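Local coordinates for capsular polysaccharide export system protein KpsC (Thermosulfurimonas dismutans, PDB 6MGB) that acts as a beta-2,4 Kdo transferase, probably using CMP-Kdo as donor to help build the glycolipid anchor of Gram-negative bacterial capsules, at residues F230-L235 with G250-M255; R128-I133 with R287-L292; D74-S79 with L299-I304; H136-Y141 with D316-L321. One frame throughout, in Å; residues are numbered along the deposited sequence.

Contact 1: residues F230-L235 with G250-M255. With C5P (cytidine-5'-monophosphate), chain D.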
# COMPACT_ATOMS: atom_id res chain seq x y z
N PHE A 230 14.09 -6.85 9.45
CA PHE A 230 14.99 -6.19 8.51
C PHE A 230 14.28 -5.05 7.80
O PHE A 230 13.07 -5.10 7.55
CB PHE A 230 15.50 -7.19 7.47
CG PHE A 230 16.44 -8.22 8.03
CD1 PHE A 230 17.48 -7.85 8.87
CD2 PHE A 230 16.29 -9.56 7.72
CE1 PHE A 230 18.35 -8.79 9.38
CE2 PHE A 230 17.15 -10.51 8.22
CZ PHE A 230 18.18 -10.12 9.05
N ASN A 231 15.04 -4.02 7.48
CA ASN A 231 14.56 -2.97 6.60
C ASN A 231 14.14 -3.62 5.28
O ASN A 231 14.98 -4.26 4.63
CB ASN A 231 15.64 -1.92 6.37
CG ASN A 231 15.18 -0.79 5.46
OD1 ASN A 231 14.44 -1.02 4.51
ND2 ASN A 231 15.61 0.43 5.76
N PRO A 232 12.88 -3.48 4.85
CA PRO A 232 12.43 -4.25 3.68
C PRO A 232 13.18 -3.94 2.40
O PRO A 232 13.46 -4.86 1.62
CB PRO A 232 10.94 -3.89 3.58
CG PRO A 232 10.80 -2.59 4.30
CD PRO A 232 11.81 -2.63 5.40
N VAL A 233 13.51 -2.67 2.15
CA VAL A 233 14.18 -2.34 0.90
C VAL A 233 15.65 -2.77 0.94
O VAL A 233 16.25 -3.05 -0.10
CB VAL A 233 14.03 -0.85 0.58
CG1 VAL A 233 12.57 -0.49 0.38
CG2 VAL A 233 14.63 0.00 1.67
N ASP A 234 16.25 -2.82 2.13
CA ASP A 234 17.58 -3.42 2.26
C ASP A 234 17.51 -4.92 1.98
O ASP A 234 18.34 -5.47 1.25
CB ASP A 234 18.15 -3.16 3.65
CG ASP A 234 19.63 -3.48 3.74
OD1 ASP A 234 20.29 -3.57 2.68
OD2 ASP A 234 20.13 -3.64 4.87
N LEU A 235 16.52 -5.60 2.57
CA LEU A 235 16.35 -7.02 2.32
C LEU A 235 16.15 -7.31 0.84
O LEU A 235 16.72 -8.26 0.30
CB LEU A 235 15.16 -7.55 3.13
CG LEU A 235 14.87 -9.05 3.03
CD1 LEU A 235 16.01 -9.87 3.59
CD2 LEU A 235 13.56 -9.38 3.74
N GLY A 250 5.66 -5.73 -2.71
CA GLY A 250 5.92 -6.04 -4.11
C GLY A 250 6.21 -4.80 -4.93
O GLY A 250 7.07 -4.81 -5.81
N PHE A 251 5.49 -3.71 -4.66
CA PHE A 251 5.77 -2.46 -5.36
C PHE A 251 7.10 -1.87 -4.91
O PHE A 251 7.83 -1.29 -5.72
CB PHE A 251 4.64 -1.45 -5.13
CG PHE A 251 4.78 -0.21 -5.96
CD1 PHE A 251 4.72 -0.28 -7.34
CD2 PHE A 251 4.99 1.02 -5.37
CE1 PHE A 251 4.85 0.85 -8.12
CE2 PHE A 251 5.12 2.17 -6.14
CZ PHE A 251 5.05 2.08 -7.51
N GLU A 252 7.43 -2.00 -3.62
CA GLU A 252 8.74 -1.55 -3.16
C GLU A 252 9.86 -2.30 -3.87
O GLU A 252 10.91 -1.73 -4.18
CB GLU A 252 8.84 -1.72 -1.64
CG GLU A 252 7.92 -0.78 -0.89
CD GLU A 252 7.97 -0.96 0.61
OE1 GLU A 252 8.59 -1.94 1.08
OE2 GLU A 252 7.38 -0.12 1.33
N GLY A 253 9.65 -3.59 -4.15
CA GLY A 253 10.60 -4.33 -4.96
C GLY A 253 10.62 -3.85 -6.40
O GLY A 253 11.69 -3.72 -7.00
N LEU A 254 9.44 -3.57 -6.97
CA LEU A 254 9.38 -3.04 -8.33
C LEU A 254 10.13 -1.72 -8.43
O LEU A 254 10.82 -1.46 -9.42
CB LEU A 254 7.92 -2.88 -8.75
CG LEU A 254 7.59 -2.94 -10.24
CD1 LEU A 254 7.86 -4.32 -10.81
CD2 LEU A 254 6.13 -2.56 -10.46
N MET A 255 10.00 -0.86 -7.41
CA MET A 255 10.69 0.42 -7.42
C MET A 255 12.21 0.24 -7.45
O MET A 255 12.93 1.13 -7.92
CB MET A 255 10.28 1.24 -6.19
CG MET A 255 8.85 1.75 -6.26
SD MET A 255 8.20 2.29 -4.67
CE MET A 255 9.40 3.55 -4.22
O3P C5P D . 0.79 -4.43 1.98
P C5P D . 1.39 -4.99 3.25
O1P C5P D . 1.60 -6.49 3.08
O2P C5P D . 0.65 -4.75 4.56
O5' C5P D . 2.83 -4.32 3.38
C5' C5P D . 3.01 -3.04 3.96
C4' C5P D . 4.47 -2.71 4.08
O4' C5P D . 5.06 -3.52 5.13
C3' C5P D . 5.31 -3.04 2.85
O3' C5P D . 5.27 -2.01 1.87
C2' C5P D . 6.70 -3.26 3.43
O2' C5P D . 7.37 -2.03 3.66
C1' C5P D . 6.37 -3.91 4.78
N1 C5P D . 6.41 -5.39 4.71
C2 C5P D . 7.60 -6.14 5.22
N3 C5P D . 7.63 -7.64 5.15
C4 C5P D . 6.50 -8.38 4.58
C5 C5P D . 5.32 -7.63 4.07
C6 C5P D . 5.29 -6.13 4.15
O2 C5P D . 8.51 -5.55 5.68
N4 C5P D . 6.53 -9.84 4.51

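Contact 2: residues R128-I133 with R287-L292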
# COMPACT_ATOMS: atom_id res chain seq x y z
N ARG A 128 13.03 12.61 -8.87
CA ARG A 128 13.71 13.07 -7.66
C ARG A 128 13.25 12.29 -6.44
O ARG A 128 14.07 11.81 -5.64
CB ARG A 128 13.45 14.57 -7.46
CG ARG A 128 14.43 15.47 -8.20
CD ARG A 128 13.73 16.69 -8.78
NE ARG A 128 12.92 17.40 -7.79
CZ ARG A 128 12.00 18.31 -8.09
NH1 ARG A 128 11.76 18.63 -9.36
NH2 ARG A 128 11.32 18.90 -7.13
N ALA A 129 11.93 12.14 -6.27
CA ALA A 129 11.41 11.43 -5.11
C ALA A 129 11.83 9.97 -5.12
O ALA A 129 12.19 9.41 -4.08
CB ALA A 129 9.89 11.56 -5.06
N LEU A 130 11.80 9.34 -6.30
CA LEU A 130 12.18 7.93 -6.39
C LEU A 130 13.64 7.73 -6.00
O LEU A 130 13.98 6.80 -5.27
CB LEU A 130 11.91 7.41 -7.80
CG LEU A 130 12.25 5.94 -8.08
CD1 LEU A 130 11.46 5.01 -7.17
CD2 LEU A 130 11.97 5.62 -9.54
N LYS A 131 14.53 8.61 -6.48
CA LYS A 131 15.94 8.49 -6.13
C LYS A 131 16.15 8.65 -4.63
O LYS A 131 16.91 7.89 -4.02
CB LYS A 131 16.76 9.53 -6.90
CG LYS A 131 18.24 9.52 -6.53
CD LYS A 131 19.05 10.50 -7.37
CE LYS A 131 20.45 10.66 -6.81
NZ LYS A 131 21.14 9.35 -6.62
N LEU A 132 15.48 9.63 -4.02
CA LEU A 132 15.63 9.83 -2.58
C LEU A 132 15.16 8.61 -1.80
O LEU A 132 15.81 8.19 -0.83
CB LEU A 132 14.86 11.08 -2.14
CG LEU A 132 15.48 12.43 -2.50
CD1 LEU A 132 14.47 13.55 -2.33
CD2 LEU A 132 16.72 12.70 -1.65
N ILE A 133 14.03 8.02 -2.21
CA ILE A 133 13.50 6.85 -1.51
C ILE A 133 14.47 5.68 -1.64
O ILE A 133 14.71 4.94 -0.68
CB ILE A 133 12.10 6.51 -2.04
CG1 ILE A 133 11.10 7.56 -1.57
CG2 ILE A 133 11.67 5.12 -1.58
CD1 ILE A 133 9.75 7.49 -2.26
N ARG A 287 2.04 1.07 -18.48
CA ARG A 287 2.70 2.14 -17.75
C ARG A 287 4.13 1.76 -17.43
O ARG A 287 4.44 0.59 -17.18
CB ARG A 287 1.95 2.48 -16.45
CG ARG A 287 0.63 3.18 -16.65
CD ARG A 287 0.82 4.56 -17.27
NE ARG A 287 -0.41 5.34 -17.29
CZ ARG A 287 -0.49 6.60 -17.71
NH1 ARG A 287 0.60 7.23 -18.15
NH2 ARG A 287 -1.65 7.24 -17.69
N THR A 288 5.01 2.76 -17.45
CA THR A 288 6.37 2.59 -16.97
C THR A 288 6.39 2.64 -15.44
O THR A 288 5.45 3.10 -14.80
CB THR A 288 7.28 3.68 -17.52
OG1 THR A 288 6.91 4.95 -16.95
CG2 THR A 288 7.20 3.76 -19.04
N LEU A 289 7.49 2.16 -14.87
CA LEU A 289 7.65 2.21 -13.42
C LEU A 289 7.56 3.65 -12.93
O LEU A 289 6.87 3.94 -11.95
CB LEU A 289 8.97 1.57 -13.01
CG LEU A 289 9.27 1.39 -11.51
CD1 LEU A 289 9.78 2.68 -10.86
CD2 LEU A 289 8.06 0.86 -10.76
N LEU A 290 8.26 4.56 -13.61
CA LEU A 290 8.23 5.96 -13.19
C LEU A 290 6.82 6.52 -13.23
O LEU A 290 6.40 7.25 -12.32
CB LEU A 290 9.17 6.79 -14.07
CG LEU A 290 9.41 8.22 -13.61
CD1 LEU A 290 10.14 8.25 -12.27
CD2 LEU A 290 10.20 9.00 -14.65
N GLU A 291 6.06 6.18 -14.28
CA GLU A 291 4.68 6.67 -14.37
C GLU A 291 3.81 6.09 -13.27
O GLU A 291 3.04 6.81 -12.63
CB GLU A 291 4.10 6.34 -15.75
CG GLU A 291 4.68 7.17 -16.88
CD GLU A 291 4.19 6.71 -18.25
OE1 GLU A 291 3.73 5.55 -18.36
OE2 GLU A 291 4.26 7.51 -19.20
N LEU A 292 3.93 4.78 -13.03
CA LEU A 292 3.18 4.15 -11.95
C LEU A 292 3.53 4.77 -10.61
O LEU A 292 2.64 5.08 -9.80
CB LEU A 292 3.47 2.64 -11.95
CG LEU A 292 2.82 1.79 -10.86
CD1 LEU A 292 1.33 2.04 -10.77
CD2 LEU A 292 3.10 0.33 -11.13

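Contact 3: residues D74-S79 with L299-I304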
# COMPACT_ATOMS: atom_id res chain seq x y z
N ASP A 74 -4.21 4.39 5.32
CA ASP A 74 -2.88 4.94 5.50
C ASP A 74 -2.22 5.14 4.14
O ASP A 74 -2.42 4.35 3.21
CB ASP A 74 -2.02 4.02 6.37
CG ASP A 74 -2.46 4.02 7.82
OD1 ASP A 74 -3.02 5.04 8.27
OD2 ASP A 74 -2.23 3.01 8.51
N GLY A 75 -1.43 6.20 4.03
CA GLY A 75 -0.67 6.42 2.82
C GLY A 75 0.39 5.36 2.61
O GLY A 75 0.70 4.55 3.49
N PHE A 76 0.95 5.35 1.40
CA PHE A 76 1.99 4.38 1.08
C PHE A 76 3.27 4.65 1.87
O PHE A 76 3.98 3.71 2.24
CB PHE A 76 2.27 4.39 -0.42
CG PHE A 76 1.14 3.84 -1.25
CD1 PHE A 76 0.56 2.63 -0.93
CD2 PHE A 76 0.67 4.54 -2.35
CE1 PHE A 76 -0.48 2.12 -1.69
CE2 PHE A 76 -0.37 4.03 -3.11
CZ PHE A 76 -0.94 2.82 -2.78
N LEU A 77 3.58 5.92 2.14
CA LEU A 77 4.60 6.30 3.10
C LEU A 77 3.88 6.77 4.36
O LEU A 77 3.23 7.82 4.35
CB LEU A 77 5.50 7.41 2.55
CG LEU A 77 6.27 7.12 1.26
CD1 LEU A 77 7.16 8.31 0.91
CD2 LEU A 77 7.10 5.85 1.39
N ARG A 78 3.96 5.98 5.43
CA ARG A 78 3.10 6.20 6.59
C ARG A 78 3.81 6.91 7.74
O ARG A 78 3.33 7.94 8.21
CB ARG A 78 2.51 4.87 7.08
CG ARG A 78 1.39 5.08 8.09
CD ARG A 78 1.11 3.86 8.92
NE ARG A 78 0.05 4.12 9.89
CZ ARG A 78 0.21 4.81 11.02
NH1 ARG A 78 1.40 5.32 11.33
NH2 ARG A 78 -0.81 4.99 11.84
N SER A 79 4.92 6.37 8.23
CA SER A 79 5.45 6.85 9.49
C SER A 79 6.82 6.23 9.75
O SER A 79 7.31 5.40 8.99
CB SER A 79 4.50 6.52 10.64
OG SER A 79 4.20 5.13 10.67
N LEU A 299 0.76 11.67 -6.68
CA LEU A 299 -0.56 12.25 -6.92
C LEU A 299 -1.64 11.67 -6.02
O LEU A 299 -2.50 12.41 -5.52
CB LEU A 299 -0.97 12.06 -8.38
CG LEU A 299 -0.02 12.60 -9.45
CD1 LEU A 299 -0.67 12.47 -10.82
CD2 LEU A 299 0.37 14.04 -9.17
N TYR A 300 -1.62 10.35 -5.80
CA TYR A 300 -2.76 9.68 -5.18
C TYR A 300 -2.87 10.01 -3.69
O TYR A 300 -3.96 10.41 -3.25
CB TYR A 300 -2.67 8.18 -5.46
CG TYR A 300 -3.78 7.30 -4.93
CD1 TYR A 300 -5.11 7.53 -5.28
CD2 TYR A 300 -3.49 6.20 -4.14
CE1 TYR A 300 -6.12 6.69 -4.81
CE2 TYR A 300 -4.48 5.37 -3.67
CZ TYR A 300 -5.80 5.62 -4.01
OH TYR A 300 -6.78 4.78 -3.54
N PRO A 301 -1.83 9.88 -2.88
CA PRO A 301 -1.97 10.17 -1.45
C PRO A 301 -1.99 11.66 -1.16
O PRO A 301 -1.54 12.49 -1.96
CB PRO A 301 -0.72 9.51 -0.83
CG PRO A 301 -0.05 8.75 -1.95
CD PRO A 301 -0.45 9.46 -3.20
N ARG A 302 -2.53 11.99 0.01
CA ARG A 302 -2.53 13.36 0.52
C ARG A 302 -1.49 13.46 1.63
O ARG A 302 -1.58 12.75 2.64
CB ARG A 302 -3.91 13.76 1.03
CG ARG A 302 -5.01 13.55 0.02
CD ARG A 302 -6.31 14.20 0.44
NE ARG A 302 -7.35 14.02 -0.56
CZ ARG A 302 -8.56 14.57 -0.50
NH1 ARG A 302 -8.89 15.34 0.53
NH2 ARG A 302 -9.43 14.35 -1.47
N TYR A 303 -0.51 14.33 1.44
CA TYR A 303 0.59 14.49 2.37
C TYR A 303 0.40 15.73 3.23
O TYR A 303 -0.12 16.75 2.77
CB TYR A 303 1.93 14.59 1.63
CG TYR A 303 2.35 13.31 0.94
CD1 TYR A 303 3.10 12.36 1.61
CD2 TYR A 303 1.99 13.06 -0.38
CE1 TYR A 303 3.48 11.19 0.99
CE2 TYR A 303 2.37 11.90 -1.01
CZ TYR A 303 3.12 10.96 -0.32
OH TYR A 303 3.50 9.79 -0.94
N ILE A 304 0.83 15.63 4.48
CA ILE A 304 0.93 16.78 5.37
C ILE A 304 2.40 17.08 5.58
O ILE A 304 3.26 16.19 5.51
CB ILE A 304 0.22 16.56 6.73
CG1 ILE A 304 0.50 15.18 7.33
CG2 ILE A 304 -1.28 16.78 6.58
CD1 ILE A 304 1.87 15.02 7.98
O HOH W 1 2.08 8.03 0.70

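Contact 4: residues H136-Y141 with D316-L321. With C5P (cytidine-5'-monophosphate), chain D.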
# COMPACT_ATOMS: atom_id res chain seq x y z
N HIS A 136 17.88 6.51 0.44
CA HIS A 136 17.71 6.51 1.89
C HIS A 136 16.95 5.29 2.40
O HIS A 136 16.61 5.23 3.58
CB HIS A 136 17.00 7.79 2.34
CG HIS A 136 17.87 9.01 2.24
ND1 HIS A 136 17.87 9.83 1.14
CD2 HIS A 136 18.77 9.53 3.11
CE1 HIS A 136 18.73 10.81 1.33
NE2 HIS A 136 19.29 10.65 2.52
N LYS A 137 16.69 4.31 1.53
CA LYS A 137 16.05 3.06 1.93
C LYS A 137 14.75 3.33 2.70
O LYS A 137 14.53 2.81 3.80
CB LYS A 137 17.01 2.19 2.75
CG LYS A 137 18.29 1.84 2.02
CD LYS A 137 19.11 0.80 2.77
CE LYS A 137 20.40 0.46 2.04
NZ LYS A 137 21.32 1.64 1.96
N ILE A 138 13.89 4.14 2.10
CA ILE A 138 12.63 4.54 2.70
C ILE A 138 11.55 3.56 2.29
O ILE A 138 11.56 3.01 1.18
CB ILE A 138 12.27 5.99 2.29
CG1 ILE A 138 13.17 6.98 3.04
CG2 ILE A 138 10.80 6.30 2.58
CD1 ILE A 138 13.12 8.39 2.49
N SER A 139 10.60 3.32 3.19
CA SER A 139 9.51 2.39 2.94
C SER A 139 8.28 2.89 3.70
O SER A 139 8.23 4.04 4.14
CB SER A 139 9.92 0.96 3.35
OG SER A 139 10.25 0.90 4.73
N LYS A 140 7.28 2.02 3.85
CA LYS A 140 6.03 2.42 4.50
C LYS A 140 6.26 2.77 5.97
O LYS A 140 5.79 3.81 6.44
CB LYS A 140 4.99 1.31 4.36
CG LYS A 140 3.58 1.72 4.78
CD LYS A 140 2.60 0.56 4.65
CE LYS A 140 1.16 1.02 4.78
NZ LYS A 140 0.67 1.68 3.53
N TYR A 141 6.98 1.91 6.70
CA TYR A 141 7.07 2.03 8.15
C TYR A 141 8.43 2.52 8.65
O TYR A 141 8.48 3.11 9.73
CB TYR A 141 6.76 0.68 8.81
CG TYR A 141 5.35 0.19 8.54
CD1 TYR A 141 4.25 0.88 9.03
CD2 TYR A 141 5.12 -0.98 7.82
CE1 TYR A 141 2.96 0.44 8.79
CE2 TYR A 141 3.84 -1.43 7.59
CZ TYR A 141 2.76 -0.72 8.07
OH TYR A 141 1.48 -1.17 7.83
N ASP A 316 8.04 16.77 1.66
CA ASP A 316 7.98 17.14 3.08
C ASP A 316 8.11 15.91 3.96
O ASP A 316 8.79 15.93 4.99
CB ASP A 316 6.69 17.88 3.38
CG ASP A 316 6.56 19.18 2.60
OD1 ASP A 316 7.59 19.88 2.44
OD2 ASP A 316 5.44 19.50 2.15
N VAL A 317 7.45 14.81 3.58
CA VAL A 317 7.51 13.59 4.38
C VAL A 317 8.86 12.92 4.22
O VAL A 317 9.43 12.40 5.19
CB VAL A 317 6.34 12.66 4.00
CG1 VAL A 317 6.57 11.25 4.53
CG2 VAL A 317 5.03 13.22 4.54
N ILE A 318 9.40 12.90 3.00
CA ILE A 318 10.73 12.32 2.79
C ILE A 318 11.75 13.02 3.68
O ILE A 318 12.48 12.37 4.44
CB ILE A 318 11.13 12.41 1.30
CG1 ILE A 318 10.25 11.47 0.47
CG2 ILE A 318 12.60 12.05 1.12
CD1 ILE A 318 10.49 11.56 -1.03
N ASN A 319 11.81 14.35 3.62
CA ASN A 319 12.75 15.08 4.46
C ASN A 319 12.54 14.78 5.93
O ASN A 319 13.50 14.75 6.70
CB ASN A 319 12.62 16.59 4.20
CG ASN A 319 13.34 17.03 2.94
OD1 ASN A 319 14.25 16.36 2.46
ND2 ASN A 319 12.93 18.17 2.40
N HIS A 320 11.29 14.54 6.34
CA HIS A 320 11.03 14.18 7.73
C HIS A 320 11.53 12.77 8.04
O HIS A 320 12.08 12.53 9.12
CB HIS A 320 9.53 14.29 8.02
CG HIS A 320 9.16 13.94 9.43
ND1 HIS A 320 8.57 12.74 9.77
CD2 HIS A 320 9.29 14.64 10.58
CE1 HIS A 320 8.36 12.72 11.08
NE2 HIS A 320 8.79 13.86 11.59
N LEU A 321 11.34 11.84 7.11
CA LEU A 321 11.79 10.47 7.34
C LEU A 321 13.31 10.37 7.37
O LEU A 321 13.85 9.51 8.08
CB LEU A 321 11.22 9.54 6.26
CG LEU A 321 9.71 9.32 6.26
CD1 LEU A 321 9.31 8.44 5.09
CD2 LEU A 321 9.24 8.70 7.57
O3P C5P D . 0.79 -4.43 1.98
P C5P D . 1.39 -4.99 3.25
O1P C5P D . 1.60 -6.49 3.08
O2P C5P D . 0.65 -4.75 4.56
O5' C5P D . 2.83 -4.32 3.38
C5' C5P D . 3.01 -3.04 3.96
C4' C5P D . 4.47 -2.71 4.08
O4' C5P D . 5.06 -3.52 5.13
C3' C5P D . 5.31 -3.04 2.85
O3' C5P D . 5.27 -2.01 1.87
C2' C5P D . 6.70 -3.26 3.43
O2' C5P D . 7.37 -2.03 3.66
C1' C5P D . 6.37 -3.91 4.78
N1 C5P D . 6.41 -5.39 4.71
C2 C5P D . 7.60 -6.14 5.22
N3 C5P D . 7.63 -7.64 5.15
C4 C5P D . 6.50 -8.38 4.58
C5 C5P D . 5.32 -7.63 4.07
C6 C5P D . 5.29 -6.13 4.15
O2 C5P D . 8.51 -5.55 5.68
N4 C5P D . 6.53 -9.84 4.51

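Contact 1: residues F230-L235 with G250-M255
P232 and E252 touch through van der Waals contact alone: the proline CB lies 3.9 Å from E252 OE1. V233 CG1 approaches the same oxygen at 4.3 Å. The two side chains of P232 and E252 cross obliquely, and the CB-CG side of the proline ring lies nearest OE1.

The polar bonds run to the bound cytidine monophosphate. E252 OE1 accepts from the ribose hydroxyl O2' of the nucleotide at 2.9 Å, and E252 OE2 takes a weak bond from its O3', also at 2.9 Å. Turned beside its backbone N (chi1 -68°) and extended from there (chi2 178°), the glutamate carries its carboxylate clear of helix 248-255 to the sugar. OE2 is approached by K140 N as well, in another weak bond.

P232 packs against the nucleotide by van der Waals contact: its CG is 3.5 Å from ribose O2', and its CB is 3.6 Å from O2 of the cytosine. N231 sits just before the proline as N-cap of helix 232-236, its OD1 drawing weak bonds from V233 N and D234 N. N231 ND2 reaches K137 O, which ties this helix start to the neighbouring loop.

With an alanine in place of E252, both ribose hydroxyls would probably lose their carboxylate acceptor, and a gap would open beside P232.

One carboxylate spanning the two neighbouring hydroxyls of the ribose is consistent with nucleotide recognition in other GT-B glycosyltransferases, where a glutamate commonly binds this diol. It implies recognition of the sugar of the nucleotide through its diol, with the proline packed alongside.

Contact 2: residues R128-I133 with R287-L292
Two helices that belong to the links between the domains of a GT-B fold pack here through leucines: L130 of helix 120-135 against L289 and L290, in the first turn of helix 289-299. Helix 120-135 lies in the chain between the mixed sheet and the parallel sheet, and helix 289-299 lies on the return path to the mixed sheet. The contact therefore brings the outgoing and returning passages together.

A single methyl of L130 does the touching. Its CD2 is 3.9 Å from L289 CD1 and 4.2 Å from L290 CD1, so it meets both neighbouring leucines of the opposing turn. L130 CG lies opposite the backbone N (chi1 -180°), which sends the isobutyl group out toward the other helix; L289 has the same kind of first torsion, and its CD1 swings in to meet it. The backbones stay well apart, the CA atoms of L130 and L290 being 8.1 Å from each other. Further apolar partners widen the patch: L290 also rests on M123 and A126 of helix 120-135, while L130 reaches M255 and L289 reaches L254, both of helix 248-255.

The start of helix 289-299 is fixed by a capping box. T288 OG1 accepts from E291 N at 3.1 Å, and E291 OE1 accepts in return from T288 N at 3.2 Å, met from above the carboxylate plane (37° out of it). The guanidinium of R287, which also pairs with E118, turns its edge to this carboxylate, with NH1 3.6 Å from E291 OE1 in a salt bridge.

Contact 3: residues D74-S79 with L299-I304
F76 and Y300 carry the packing, their side chains crossing at about a right angle. F76 CE2 comes to 3.9 Å from Y300 CD2, at the edge of the tyrosine ring and near its plane, while the tyrosine meets the phenylalanine ring obliquely. Different first torsions bring them together: F76 turns its ring beside its own backbone N (chi1 -69°), whereas Y300 swings its ring away from its N (chi1 -178°). P301 CG adds a looser apolar touch, 4.3 Å from F76 CD2.

A water joins the next pair, L77 and Y303. It accepts from L77 N at 3.0 Å and donates to Y303 OH at 2.8 Å; that hydroxyl is also bonded to Y297 O. Behind the contact, R78 NE forms a salt bridge to D74 OD2 at 2.9 Å, in the guanidinium plane but well above that of the carboxylate. R78 NH1 bonds S79 OG near the guanidinium plane, and A86 O as well.

The loop follows strand 69-74, and strand 90-94 runs between that strand and strand 302-305. I92 of the middle strand lies against both F76 and Y300, F267 stacks on F76, and I314 of helix 314-322 covers L77 and Y303.

Contact 4: residues H136-Y141 with D316-L321
The ring of Y141 has one face covered by the neighbouring K140, whose CG sits 4.1 Å above the plane and over its centre. Its edge is turned to the nucleotide: Y141 CE2 is 3.5 Å from the ribose O4', which lies near the ring plane. Replacing Y141 by alanine would probably strip that flank of the ribose of its neighbour and leave the K140 chain without the ring beneath it.

I138 makes the contact with helix 314-322, using both of its branches. CG2 packs 3.6 Å from L321 CD1, and CD1 lies 3.9 Å from I318 CG2, the I138 and I318 side chains crossing at about a right angle. With CG1 beside the backbone N (chi1 -73°) and CG2 opposite it, the two branches diverge onto successive turns of the helix.

I138 is placed by a Schellman motif that ends helix 120-135. K137, with positive phi (52°), is its C-prime residue, and I138 N reaches back to I133 O. The chain then runs on as a loop lining the CMP pocket of this GT-B enzyme.

S139 and K140 point their CB atoms away from helix 314-322. K140 CD is 3.7 Å from C5' of the nucleotide and S139 CB 3.9 Å from its O2', while K140 NZ bonds Q248 OE1 and G75 O.

How the contacts relate
Contacts 1 and 4 line the same CMP, their centres 13 Å apart; V233 CG2 packs 3.4 Å from K137 CA where they meet. Contact 3 stands one shell further out, the F76 side chain being about 7 Å from the nucleotide, but it is tied to contact 4 by a backbone hydrogen bond from R78 N to K140 O at 3.0 Å, and L77 CD2 packs 3.5 Å from S139 O. Contact 2 backs the glutamate helix of contact 1, with F251 CE1 3.5 Å from L292 CD2, and its L130 side chain is about 13 Å from the ligand. Along the chain contact 1 is nested within the other three, whereas contact 4 crosses contacts 2 and 3.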